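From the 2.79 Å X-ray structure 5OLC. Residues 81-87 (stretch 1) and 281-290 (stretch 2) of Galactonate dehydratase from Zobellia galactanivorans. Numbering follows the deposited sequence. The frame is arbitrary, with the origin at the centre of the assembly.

Stretch 1 81-87: GHEVLWQ
Stretch 2 (281-290) AGGLTEVKKI

Two helices of one chain, His82–Gln87 and a second running through Leu284–Ile290, cross almost at right angles (−91°), their axes 10.6 Å apart at closest approach; the nearest CA atoms, those of Glu83 and Thr285, lie 7.4 Å apart. Helical phi/psi prevails in both backbones, but Gly282 (138/20) and Gly283 (79/−163) both have positive phi. A CB on Gly282 would jam against the preceding carbonyl and clash with Glu286 CB. One hydrogen bond crosses the contact: Trp86 (chi1 t, chi2 104°), its CA-to-CB bond directed toward the other stretch, donates from NE1 to Gly282 O at 2.8 Å (158°), the acceptor lying near the indole plane. The same carbonyl takes a weak bond from Glu286 N (3.4 Å to Gly282 O), so one carbonyl serves both the indole and the backbone of Glu286. In the salt bridge, Glu83 (chi1 −94°, chi2 t, chi3 41°) starts sideways, but its end comes nearer, OE2 reaching Lys289 NZ at 3.4 Å; Lys289 is m, t, t, p. In the packing, Thr285 (chi1 m) sits among three residues, with CG2 3.8 Å from Glu83 CG, CB 4.0 Å from Trp86 CD1, and OG1 3.0 Å from His82 CD2 at the imidazole edge (His82 chi1 p, chi2 −83°). Thr285 CG2 and Glu286 OE1 lie over one indole face, OE1 3.4 Å from Trp86 CZ2 (Glu286 chi1 −148°, chi2 p, chi3 −23°).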

# COMPACT_ATOMS: atom_id res chain seq x y z
N GLY A 81 -38.63 -2.57 -19.69
CA GLY A 81 -37.88 -2.69 -18.44
C GLY A 81 -36.77 -3.73 -18.57
O GLY A 81 -36.70 -4.68 -17.78
N HIS A 82 -35.88 -3.54 -19.58
CA HIS A 82 -34.76 -4.40 -19.96
C HIS A 82 -33.84 -4.75 -18.81
O HIS A 82 -33.30 -5.87 -18.76
CB HIS A 82 -33.99 -3.77 -21.13
CG HIS A 82 -33.21 -2.56 -20.74
ND1 HIS A 82 -33.80 -1.32 -20.65
CD2 HIS A 82 -31.93 -2.46 -20.33
CE1 HIS A 82 -32.86 -0.49 -20.21
NE2 HIS A 82 -31.72 -1.14 -20.00
N GLU A 83 -33.65 -3.79 -17.87
CA GLU A 83 -32.79 -3.98 -16.69
C GLU A 83 -33.39 -4.98 -15.71
O GLU A 83 -32.64 -5.68 -15.05
CB GLU A 83 -32.47 -2.65 -16.01
CG GLU A 83 -31.16 -2.03 -16.47
CD GLU A 83 -30.82 -0.63 -15.99
OE1 GLU A 83 -31.05 -0.32 -14.80
OE2 GLU A 83 -30.25 0.14 -16.80
N VAL A 84 -34.74 -5.10 -15.68
CA VAL A 84 -35.42 -6.07 -14.81
C VAL A 84 -35.11 -7.49 -15.32
O VAL A 84 -34.94 -8.42 -14.52
CB VAL A 84 -36.95 -5.81 -14.69
CG1 VAL A 84 -37.58 -6.59 -13.54
CG2 VAL A 84 -37.24 -4.33 -14.55
N LEU A 85 -35.00 -7.63 -16.66
CA LEU A 85 -34.68 -8.90 -17.32
C LEU A 85 -33.21 -9.24 -17.12
O LEU A 85 -32.90 -10.38 -16.79
CB LEU A 85 -35.05 -8.88 -18.82
CG LEU A 85 -36.49 -8.50 -19.16
CD1 LEU A 85 -36.66 -8.23 -20.61
CD2 LEU A 85 -37.47 -9.55 -18.69
N TRP A 86 -32.31 -8.22 -17.28
CA TRP A 86 -30.85 -8.35 -17.12
C TRP A 86 -30.54 -8.83 -15.72
O TRP A 86 -29.79 -9.79 -15.57
CB TRP A 86 -30.14 -7.03 -17.40
CG TRP A 86 -28.70 -7.17 -17.76
CD1 TRP A 86 -28.15 -7.08 -19.00
CD2 TRP A 86 -27.60 -7.39 -16.86
NE1 TRP A 86 -26.79 -7.28 -18.94
CE2 TRP A 86 -26.42 -7.46 -17.63
CE3 TRP A 86 -27.50 -7.55 -15.46
CZ2 TRP A 86 -25.17 -7.67 -17.07
CZ3 TRP A 86 -26.26 -7.81 -14.90
CH2 TRP A 86 -25.11 -7.86 -15.70
N GLN A 87 -31.18 -8.23 -14.71
CA GLN A 87 -31.00 -8.64 -13.32
C GLN A 87 -31.57 -10.03 -13.02
O GLN A 87 -31.03 -10.72 -12.15
CB GLN A 87 -31.56 -7.57 -12.37
CG GLN A 87 -30.58 -6.43 -12.10
CD GLN A 87 -29.33 -6.90 -11.39
OE1 GLN A 87 -29.36 -7.34 -10.23
NE2 GLN A 87 -28.20 -6.84 -12.08
N ALA A 281 -19.41 -8.86 -23.02
CA ALA A 281 -19.26 -8.24 -21.69
C ALA A 281 -20.57 -8.07 -20.85
O ALA A 281 -20.49 -7.87 -19.63
CB ALA A 281 -18.54 -6.91 -21.83
N GLY A 282 -21.73 -8.13 -21.50
CA GLY A 282 -23.02 -7.97 -20.82
C GLY A 282 -24.05 -7.13 -21.56
O GLY A 282 -25.00 -6.64 -20.95
N GLY A 283 -23.84 -6.98 -22.88
CA GLY A 283 -24.73 -6.24 -23.77
C GLY A 283 -24.57 -4.73 -23.72
O GLY A 283 -23.55 -4.23 -23.23
N LEU A 284 -25.57 -4.01 -24.24
CA LEU A 284 -25.53 -2.55 -24.24
C LEU A 284 -25.68 -1.98 -22.85
O LEU A 284 -25.01 -0.99 -22.53
CB LEU A 284 -26.56 -1.95 -25.20
CG LEU A 284 -26.14 -1.94 -26.67
CD1 LEU A 284 -27.34 -1.86 -27.56
CD2 LEU A 284 -25.13 -0.82 -26.96
N THR A 285 -26.52 -2.63 -22.00
CA THR A 285 -26.75 -2.26 -20.61
C THR A 285 -25.46 -2.29 -19.86
O THR A 285 -25.16 -1.31 -19.21
CB THR A 285 -27.78 -3.19 -19.96
OG1 THR A 285 -28.99 -3.16 -20.72
CG2 THR A 285 -28.04 -2.88 -18.47
N GLU A 286 -24.68 -3.38 -19.94
CA GLU A 286 -23.43 -3.44 -19.17
C GLU A 286 -22.32 -2.65 -19.79
O GLU A 286 -21.67 -1.96 -19.02
CB GLU A 286 -22.96 -4.85 -18.83
CG GLU A 286 -22.21 -4.91 -17.50
CD GLU A 286 -23.06 -4.95 -16.25
OE1 GLU A 286 -24.24 -4.51 -16.29
OE2 GLU A 286 -22.55 -5.43 -15.21
N VAL A 287 -22.11 -2.67 -21.13
CA VAL A 287 -21.05 -1.83 -21.73
C VAL A 287 -21.29 -0.36 -21.40
O VAL A 287 -20.32 0.36 -21.19
CB VAL A 287 -20.79 -2.08 -23.22
CG1 VAL A 287 -19.75 -1.10 -23.76
CG2 VAL A 287 -20.31 -3.51 -23.42
N LYS A 288 -22.56 0.07 -21.24
CA LYS A 288 -22.86 1.45 -20.79
C LYS A 288 -22.39 1.64 -19.34
O LYS A 288 -21.83 2.69 -19.02
CB LYS A 288 -24.36 1.78 -20.89
CG LYS A 288 -24.68 3.08 -21.65
CD LYS A 288 -24.12 4.37 -21.01
CE LYS A 288 -25.02 5.55 -21.23
NZ LYS A 288 -24.33 6.83 -20.89
N LYS A 289 -22.60 0.63 -18.48
CA LYS A 289 -22.17 0.71 -17.08
C LYS A 289 -20.64 0.72 -16.99
O LYS A 289 -20.06 1.53 -16.25
CB LYS A 289 -22.84 -0.36 -16.21
CG LYS A 289 -24.35 -0.17 -16.10
CD LYS A 289 -24.89 -1.12 -15.02
CE LYS A 289 -26.15 -0.67 -14.31
NZ LYS A 289 -27.29 -0.62 -15.24
N ILE A 290 -19.99 -0.09 -17.85
CA ILE A 290 -18.53 -0.13 -18.04
C ILE A 290 -18.06 1.27 -18.55
O ILE A 290 -17.01 1.74 -18.14
CB ILE A 290 -18.12 -1.28 -19.00
CG1 ILE A 290 -18.43 -2.65 -18.38
CG2 ILE A 290 -16.63 -1.17 -19.42
CD1 ILE A 290 -18.37 -3.84 -19.38